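Local coordinates for glutamic acid/alanine-rich protein (Trypanosoma congolense, PDB 2Y44) that probably forms part of the surface coat of the trypanosome as an elongated, almost wholly helical ectodomain, at residues A[1-9]-A[113-121]; A[39-47]-A[60-71]. All blocks are in the same frame, centred on the assembly; numbering follows the deposited sequence.

Contact 1. Residues A[1-9]-A[113-121]; sequences KVEEVQTMC and EPIRTAAKK
Val-2, Val-5 and Gln-6 on one helix meet Ile-115 and Ala-118 on another, in parallel helix-helix packing at one end of an elongated helical bundle. The axes of 2-9 and 113-120 run 9.0 Å apart and only 2° from parallel. The methyl of Ala-118 is the centre of the contact, with three side chains converging on it. Gln-6 bends at chi2 (-72°) and brings the flat of its amide over this methyl. CD of Gln-6 stands 3.7 Å from CB of Ala-118, with NE2 next and OE1 somewhat farther, and there is no hydrogen bond across. Val-2 adds its CG2, 3.9 Å from CB of Ala-118. Val-5 places CG1 anti to its backbone N (chi1 176°), which carries that methyl to the backbone of the partner helix, 3.8 Å from N of Ala-119; the same CG1 of Val-5 also touches CB of Ala-118, 3.9 Å away. Its other branch, CG2, approaches CG2 of Ile-115 at 4.1 Å, the two side chains crossing at about a right angle. The other arm of Ile-115 serves Val-2: CG1 lies alongside the start of helix 2-16, 3.8 Å from N of Val-2. Leu-106 touches both Val-5 and Ala-119, which packs the two segments against helix 57-107. At the end of 1-9, Cys-9 is joined by a disulfide to Cys-122, the residue after 113-121. On the flank of helix 2-16 that touches helix 131-144, O of Glu-3 receives N and OG1 of Thr-7 from opposite faces of its carbonyl plane, OG1 at 2.8 Å.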
loop_
_atom_site.group_PDB
_atom_site.type_symbol
_atom_site.label_atom_id
_atom_site.label_comp_id
_atom_site.label_asym_id
_atom_site.label_seq_id
_atom_site.Cartn_x
_atom_site.Cartn_y
_atom_site.Cartn_z
ATOM N N LYS A 1 -31.359 -5.300 -3.955
ATOM C CA LYS A 1 -31.449 -5.706 -5.408
ATOM C C LYS A 1 -30.101 -6.193 -5.880
ATOM O O LYS A 1 -29.093 -5.932 -5.213
ATOM C CB LYS A 1 -31.909 -4.537 -6.263
ATOM C CG LYS A 1 -33.323 -4.074 -5.900
ATOM C CD LYS A 1 -34.321 -5.224 -6.015
ATOM C CE LYS A 1 -34.828 -5.426 -7.442
ATOM N NZ LYS A 1 -36.293 -5.784 -7.452
ATOM N N VAL A 2 -30.062 -6.928 -6.995
ATOM C CA VAL A 2 -28.821 -7.596 -7.370
ATOM C C VAL A 2 -27.699 -6.583 -7.702
ATOM O O VAL A 2 -26.527 -6.858 -7.459
ATOM C CB VAL A 2 -29.014 -8.571 -8.535
ATOM C CG1 VAL A 2 -29.370 -7.814 -9.804
ATOM C CG2 VAL A 2 -27.735 -9.437 -8.749
ATOM N N GLU A 3 -28.063 -5.415 -8.245
ATOM C CA GLU A 3 -27.040 -4.389 -8.502
ATOM C C GLU A 3 -26.309 -4.022 -7.206
ATOM O O GLU A 3 -25.099 -3.822 -7.172
ATOM C CB GLU A 3 -27.653 -3.144 -9.161
ATOM C CG GLU A 3 -26.657 -2.041 -9.465
ATOM C CD GLU A 3 -27.275 -0.865 -10.221
ATOM O OE1 GLU A 3 -28.511 -0.685 -10.152
ATOM O OE2 GLU A 3 -26.491 -0.100 -10.838
ATOM N N GLU A 4 -27.073 -3.852 -6.140
ATOM C CA GLU A 4 -26.477 -3.480 -4.879
ATOM C C GLU A 4 -25.581 -4.594 -4.337
ATOM O O GLU A 4 -24.537 -4.331 -3.756
ATOM C CB GLU A 4 -27.608 -3.208 -3.905
ATOM C CG GLU A 4 -27.292 -2.153 -2.993
ATOM C CD GLU A 4 -27.236 -2.690 -1.632
ATOM O OE1 GLU A 4 -26.317 -3.514 -1.389
ATOM O OE2 GLU A 4 -28.197 -2.414 -0.872
ATOM N N VAL A 5 -26.016 -5.837 -4.522
ATOM C CA VAL A 5 -25.255 -6.985 -4.034
ATOM C C VAL A 5 -23.931 -7.096 -4.747
ATOM O O VAL A 5 -22.898 -7.321 -4.109
ATOM C CB VAL A 5 -26.026 -8.287 -4.214
ATOM C CG1 VAL A 5 -25.180 -9.480 -3.780
ATOM C CG2 VAL A 5 -27.325 -8.253 -3.366
ATOM N N GLN A 6 -23.955 -6.907 -6.062
ATOM C CA GLN A 6 -22.739 -7.001 -6.853
ATOM C C GLN A 6 -21.813 -5.844 -6.553
ATOM O O GLN A 6 -20.589 -5.984 -6.510
ATOM C CB GLN A 6 -23.067 -6.995 -8.333
ATOM C CG GLN A 6 -23.652 -8.319 -8.860
ATOM C CD GLN A 6 -22.622 -9.475 -8.955
ATOM O OE1 GLN A 6 -21.647 -9.557 -8.187
ATOM N NE2 GLN A 6 -22.832 -10.365 -9.936
ATOM N N THR A 7 -22.407 -4.688 -6.268
ATOM C CA THR A 7 -21.590 -3.508 -5.936
ATOM C C THR A 7 -20.948 -3.638 -4.544
ATOM O O THR A 7 -19.786 -3.289 -4.338
ATOM C CB THR A 7 -22.464 -2.213 -6.133
ATOM O OG1 THR A 7 -22.896 -2.164 -7.497
ATOM C CG2 THR A 7 -21.694 -0.976 -5.840
ATOM N N MET A 8 -21.678 -4.236 -3.603
ATOM C CA MET A 8 -21.166 -4.531 -2.275
ATOM C C MET A 8 -20.065 -5.585 -2.410
ATOM O O MET A 8 -19.079 -5.542 -1.676
ATOM C CB MET A 8 -22.289 -5.068 -1.378
ATOM C CG MET A 8 -21.811 -5.551 0.003
ATOM S SD MET A 8 -23.089 -5.588 1.271
ATOM C CE MET A 8 -24.596 -5.709 0.237
ATOM N N CYS A 9 -20.255 -6.523 -3.335
ATOM C CA CYS A 9 -19.235 -7.531 -3.612
ATOM C C CYS A 9 -17.915 -6.894 -4.062
ATOM O O CYS A 9 -16.858 -7.279 -3.584
ATOM C CB CYS A 9 -19.712 -8.509 -4.693
ATOM S SG CYS A 9 -18.406 -9.666 -5.054
ATOM N N GLU A 113 -33.039 -15.733 -6.940
ATOM C CA GLU A 113 -31.882 -16.518 -7.323
ATOM C C GLU A 113 -30.661 -15.673 -7.703
ATOM O O GLU A 113 -29.571 -15.938 -7.202
ATOM C CB GLU A 113 -32.203 -17.560 -8.398
ATOM C CG GLU A 113 -30.972 -18.366 -8.819
ATOM C CD GLU A 113 -31.239 -19.854 -8.955
ATOM O OE1 GLU A 113 -32.261 -20.345 -8.417
ATOM O OE2 GLU A 113 -30.414 -20.539 -9.603
ATOM N N PRO A 114 -30.843 -14.633 -8.546
ATOM C CA PRO A 114 -29.639 -13.887 -8.956
ATOM C C PRO A 114 -28.977 -13.220 -7.753
ATOM O O PRO A 114 -27.764 -13.019 -7.736
ATOM C CB PRO A 114 -30.195 -12.831 -9.926
ATOM C CG PRO A 114 -31.429 -13.491 -10.515
ATOM C CD PRO A 114 -32.035 -14.206 -9.316
ATOM N N ILE A 115 -29.772 -12.923 -6.738
ATOM C CA ILE A 115 -29.233 -12.274 -5.544
ATOM C C ILE A 115 -28.458 -13.288 -4.690
ATOM O O ILE A 115 -27.338 -13.034 -4.286
ATOM C CB ILE A 115 -30.348 -11.599 -4.730
ATOM C CG1 ILE A 115 -30.697 -10.252 -5.376
ATOM C CG2 ILE A 115 -29.936 -11.399 -3.283
ATOM C CD1 ILE A 115 -32.153 -9.935 -5.372
ATOM N N ARG A 116 -29.013 -14.478 -4.496
ATOM C CA ARG A 116 -28.261 -15.499 -3.738
ATOM C C ARG A 116 -26.968 -15.829 -4.441
ATOM O O ARG A 116 -25.952 -16.118 -3.802
ATOM C CB ARG A 116 -29.095 -16.783 -3.590
ATOM C CG ARG A 116 -30.267 -16.629 -2.688
ATOM C CD ARG A 116 -30.779 -17.964 -2.236
ATOM N NE ARG A 116 -31.895 -17.811 -1.311
ATOM C CZ ARG A 116 -32.801 -18.751 -1.056
ATOM N NH1 ARG A 116 -32.732 -19.946 -1.652
ATOM N NH2 ARG A 116 -33.795 -18.486 -0.211
ATOM N N THR A 117 -27.067 -15.951 -5.763
ATOM C CA THR A 117 -25.949 -16.335 -6.611
ATOM C C THR A 117 -24.843 -15.285 -6.613
ATOM O O THR A 117 -23.662 -15.636 -6.553
ATOM C CB THR A 117 -26.426 -16.590 -8.050
ATOM O OG1 THR A 117 -27.376 -17.675 -8.051
ATOM C CG2 THR A 117 -25.246 -16.917 -8.965
ATOM N N ALA A 118 -25.232 -14.010 -6.755
ATOM C CA ALA A 118 -24.264 -12.907 -6.766
ATOM C C ALA A 118 -23.536 -12.879 -5.409
ATOM O O ALA A 118 -22.299 -12.728 -5.362
ATOM C CB ALA A 118 -24.982 -11.566 -7.017
ATOM N N ALA A 119 -24.289 -13.087 -4.325
ATOM C CA ALA A 119 -23.680 -13.169 -2.998
ATOM C C ALA A 119 -22.779 -14.403 -2.807
ATOM O O ALA A 119 -21.651 -14.286 -2.311
ATOM C CB ALA A 119 -24.729 -13.053 -1.880
ATOM N N LYS A 120 -23.277 -15.572 -3.226
ATOM C CA LYS A 120 -22.528 -16.802 -3.021
ATOM C C LYS A 120 -21.221 -16.776 -3.821
ATOM O O LYS A 120 -20.169 -17.194 -3.316
ATOM C CB LYS A 120 -23.372 -18.018 -3.400
ATOM C CG LYS A 120 -22.640 -19.333 -3.195
ATOM C CD LYS A 120 -23.370 -20.465 -3.917
ATOM C CE LYS A 120 -22.742 -21.812 -3.493
ATOM N NZ LYS A 120 -23.603 -22.909 -4.042
ATOM N N LYS A 121 -21.268 -16.257 -5.041
ATOM C CA LYS A 121 -20.089 -16.282 -5.885
ATOM C C LYS A 121 -19.112 -15.161 -5.491
ATOM O O LYS A 121 -17.995 -15.109 -5.979
ATOM C CB LYS A 121 -20.459 -16.249 -7.368
ATOM C CG LYS A 121 -20.946 -14.919 -7.877
ATOM C CD LYS A 121 -19.896 -14.280 -8.787
ATOM C CE LYS A 121 -19.003 -13.305 -7.998
ATOM N NZ LYS A 121 -18.110 -12.518 -8.871
#

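Contact 2. Residues A[39-47]-A[60-71]; sequences AKERAEKAV and ATEAAARAAAAA
Ala-43 and Val-47 pack into the alanine-lined face of 60-71, holding together the antiparallel arms of a helical hairpin; 39-47 lies within the coiled coil predicted for 33-60, which reaches the second arm only at Ala-60. The axes are only 8.3 Å apart and their directions differ by 159°, a close approach that small side chains permit. The apolar contacts run down the middle. CB of Ala-43 rests 3.7 Å from CA of Ala-64 and also meets the methyl of Ala-67. Val-47, with CG2 beside its own backbone N, fits that methyl between O of Ala-60 at 3.4 Å and CB of Ala-64 at 3.5 Å, while CG1 passes Thr-61. Lys-40 and Glu-44 cover one flank, the lysine with its methylenes, the glutamate with its carboxylate against the methyls of Ala-64 and Ala-68. Lys-40 is fully extended and lies along Ala-68, its CE 3.7 Å from CB of that residue. Glu-44 folds back at chi2 (-70°), bringing OE1 to 3.7 Å from CB of Ala-64. Two waters supply the polar links. One accepts from NZ of Lys-40 and donates to O of Ala-68; the other donates to O of Ala-43 and O of Ala-60, at 2.8 Å each. With no direct hydrogen bond or salt bridge across, the helices are held by close methyl packing, supplemented by one carbonyl-to-carbonyl and one lysine-to-carbonyl water bridge.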
loop_
_atom_site.group_PDB
_atom_site.type_symbol
_atom_site.label_atom_id
_atom_site.label_comp_id
_atom_site.label_asym_id
_atom_site.label_seq_id
_atom_site.Cartn_x
_atom_site.Cartn_y
_atom_site.Cartn_z
ATOM N N ALA A 39 24.012 0.799 -2.206
ATOM C CA ALA A 39 24.658 1.931 -2.906
ATOM C C ALA A 39 25.509 2.715 -1.914
ATOM O O ALA A 39 26.601 3.195 -2.266
ATOM C CB ALA A 39 23.614 2.847 -3.612
ATOM N N LYS A 40 24.978 2.938 -0.710
ATOM C CA LYS A 40 25.776 3.549 0.352
ATOM C C LYS A 40 27.083 2.797 0.570
ATOM O O LYS A 40 28.132 3.403 0.632
ATOM C CB LYS A 40 25.010 3.553 1.681
ATOM C CG LYS A 40 25.869 4.041 2.778
ATOM C CD LYS A 40 25.171 4.010 4.111
ATOM C CE LYS A 40 26.115 4.477 5.216
ATOM N NZ LYS A 40 25.487 4.332 6.602
ATOM N N GLU A 41 27.009 1.480 0.709
ATOM C CA GLU A 41 28.222 0.691 0.978
ATOM C C GLU A 41 29.225 0.828 -0.172
ATOM O O GLU A 41 30.432 0.912 0.072
ATOM C CB GLU A 41 27.893 -0.793 1.174
ATOM C CG GLU A 41 29.117 -1.612 1.483
ATOM C CD GLU A 41 28.793 -2.968 2.090
ATOM O OE1 GLU A 41 27.618 -3.401 2.008
ATOM O OE2 GLU A 41 29.711 -3.584 2.680
ATOM N N ARG A 42 28.743 0.843 -1.410
ATOM C CA ARG A 42 29.631 1.034 -2.553
ATOM C C ARG A 42 30.347 2.388 -2.474
ATOM O O ARG A 42 31.558 2.468 -2.704
ATOM C CB ARG A 42 28.918 0.827 -3.902
ATOM C CG ARG A 42 28.591 -0.667 -4.200
ATOM C CD ARG A 42 28.104 -0.863 -5.654
ATOM N NE ARG A 42 26.876 -0.124 -5.926
ATOM C CZ ARG A 42 25.650 -0.568 -5.636
ATOM N NH1 ARG A 42 25.472 -1.787 -5.160
ATOM N NH2 ARG A 42 24.598 0.171 -5.940
ATOM N N ALA A 43 29.608 3.430 -2.110
ATOM C CA ALA A 43 30.151 4.775 -2.080
ATOM C C ALA A 43 31.157 4.883 -0.918
ATOM O O ALA A 43 32.160 5.572 -1.028
ATOM C CB ALA A 43 28.976 5.848 -1.917
ATOM N N GLU A 44 30.895 4.186 0.202
ATOM C CA GLU A 44 31.797 4.278 1.377
ATOM C C GLU A 44 33.114 3.521 1.125
ATOM O O GLU A 44 34.187 4.003 1.474
ATOM C CB GLU A 44 31.124 3.767 2.667
ATOM C CG GLU A 44 29.798 4.506 3.050
ATOM C CD GLU A 44 29.969 5.937 3.528
ATOM O OE1 GLU A 44 31.106 6.349 3.738
ATOM O OE2 GLU A 44 28.951 6.672 3.668
ATOM N N LYS A 45 33.022 2.401 0.420
ATOM C CA LYS A 45 34.217 1.702 -0.077
ATOM C C LYS A 45 35.020 2.566 -1.038
ATOM O O LYS A 45 36.261 2.634 -0.937
ATOM C CB LYS A 45 33.823 0.375 -0.737
ATOM C CG LYS A 45 33.331 -0.617 0.286
ATOM C CD LYS A 45 32.937 -1.951 -0.385
ATOM C CE LYS A 45 33.825 -2.342 -1.563
ATOM N NZ LYS A 45 33.478 -3.776 -1.965
ATOM N N ALA A 46 34.314 3.282 -1.910
ATOM C CA ALA A 46 34.968 4.182 -2.865
ATOM C C ALA A 46 35.767 5.279 -2.126
ATOM O O ALA A 46 36.866 5.647 -2.565
ATOM C CB ALA A 46 33.947 4.780 -3.832
ATOM N N VAL A 47 35.248 5.770 -1.009
ATOM C CA VAL A 47 35.978 6.736 -0.164
ATOM C C VAL A 47 37.276 6.157 0.383
ATOM O O VAL A 47 38.329 6.778 0.312
ATOM C CB VAL A 47 35.143 7.225 1.053
ATOM C CG1 VAL A 47 36.061 7.997 2.011
ATOM C CG2 VAL A 47 33.961 8.064 0.577
ATOM N N ALA A 60 34.845 11.746 -3.531
ATOM C CA ALA A 60 34.259 10.466 -3.080
ATOM C C ALA A 60 33.475 10.710 -1.795
ATOM O O ALA A 60 32.397 10.148 -1.598
ATOM C CB ALA A 60 35.343 9.424 -2.829
ATOM N N THR A 61 34.041 11.529 -0.908
ATOM C CA THR A 61 33.431 11.741 0.408
ATOM C C THR A 61 32.076 12.447 0.220
ATOM O O THR A 61 31.077 12.113 0.862
ATOM C CB THR A 61 34.373 12.584 1.290
ATOM O OG1 THR A 61 35.595 11.852 1.490
ATOM C CG2 THR A 61 33.747 12.908 2.621
ATOM N N GLU A 62 32.033 13.404 -0.697
ATOM C CA GLU A 62 30.802 14.163 -0.895
ATOM C C GLU A 62 29.745 13.253 -1.472
ATOM O O GLU A 62 28.590 13.263 -1.039
ATOM C CB GLU A 62 31.097 15.342 -1.832
ATOM C CG GLU A 62 32.059 16.300 -1.165
ATOM C CD GLU A 62 32.953 17.039 -2.122
ATOM O OE1 GLU A 62 32.653 17.068 -3.338
ATOM O OE2 GLU A 62 33.975 17.580 -1.635
ATOM N N ALA A 63 30.162 12.373 -2.373
ATOM C CA ALA A 63 29.225 11.451 -2.969
ATOM C C ALA A 63 28.717 10.463 -1.915
ATOM O O ALA A 63 27.532 10.174 -1.884
ATOM C CB ALA A 63 29.849 10.728 -4.169
ATOM N N ALA A 64 29.612 9.954 -1.065
ATOM C CA ALA A 64 29.210 9.008 -0.014
ATOM C C ALA A 64 28.247 9.616 1.004
ATOM O O ALA A 64 27.288 8.973 1.445
ATOM C CB ALA A 64 30.431 8.375 0.664
ATOM N N ALA A 65 28.477 10.877 1.343
ATOM C CA ALA A 65 27.575 11.578 2.243
ATOM C C ALA A 65 26.164 11.607 1.652
ATOM O O ALA A 65 25.177 11.384 2.368
ATOM C CB ALA A 65 28.089 13.016 2.483
ATOM N N ARG A 66 26.049 11.921 0.367
ATOM C CA ARG A 66 24.731 11.906 -0.299
ATOM C C ARG A 66 24.083 10.542 -0.311
ATOM O O ARG A 66 22.885 10.408 -0.041
ATOM C CB ARG A 66 24.849 12.391 -1.722
ATOM C CG ARG A 66 25.054 13.858 -1.797
ATOM C CD ARG A 66 24.711 14.345 -3.180
ATOM N NE ARG A 66 24.521 15.783 -3.143
ATOM C CZ ARG A 66 23.338 16.389 -3.037
ATOM N NH1 ARG A 66 22.208 15.698 -3.027
ATOM N NH2 ARG A 66 23.290 17.708 -2.988
ATOM N N ALA A 67 24.886 9.524 -0.595
ATOM C CA ALA A 67 24.353 8.163 -0.688
ATOM C C ALA A 67 23.908 7.691 0.673
ATOM O O ALA A 67 22.895 7.023 0.775
ATOM C CB ALA A 67 25.419 7.201 -1.236
ATOM N N ALA A 68 24.692 7.996 1.704
ATOM C CA ALA A 68 24.369 7.635 3.081
ATOM C C ALA A 68 23.097 8.316 3.569
ATOM O O ALA A 68 22.297 7.683 4.264
ATOM C CB ALA A 68 25.523 7.979 4.042
ATOM N N ALA A 69 22.972 9.609 3.297
ATOM C CA ALA A 69 21.750 10.336 3.687
ATOM C C ALA A 69 20.518 9.727 2.999
ATOM O O ALA A 69 19.444 9.595 3.621
ATOM C CB ALA A 69 21.901 11.830 3.323
ATOM N N ALA A 70 20.668 9.333 1.728
ATOM C CA ALA A 70 19.568 8.721 0.999
ATOM C C ALA A 70 19.190 7.367 1.553
ATOM O O ALA A 70 18.023 7.074 1.674
ATOM C CB ALA A 70 19.865 8.632 -0.508
ATOM N N ALA A 71 20.173 6.555 1.954
ATOM C CA ALA A 71 19.891 5.260 2.578
ATOM C C ALA A 71 19.207 5.436 3.925
ATOM O O ALA A 71 18.303 4.672 4.258
ATOM C CB ALA A 71 21.212 4.476 2.750
HETATM O O HOH W 1 23.032 5.878 6.336
HETATM O O HOH W 2 32.075 7.630 -2.857
#

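Overall arrangement
The two contacts mark opposite ends of the elongated bundle: their centres are 57 Å apart, their nearest atoms about 38 Å, and their centres lie 28 and 29 Å from the centre of the chain, on opposite sides of it. Helix 57-107 spans both: it supplies one arm of contact 2 and packs against contact 1 near its other end. Between the two, the chain runs from helix 2-16 into helix 18-53, reverses just past contact 2 and returns along helix 57-107 to reach 113-121. Contact 1 therefore joins parallel helices far apart in sequence beside a disulfide, whereas contact 2 joins antiparallel helices linked by a short turn.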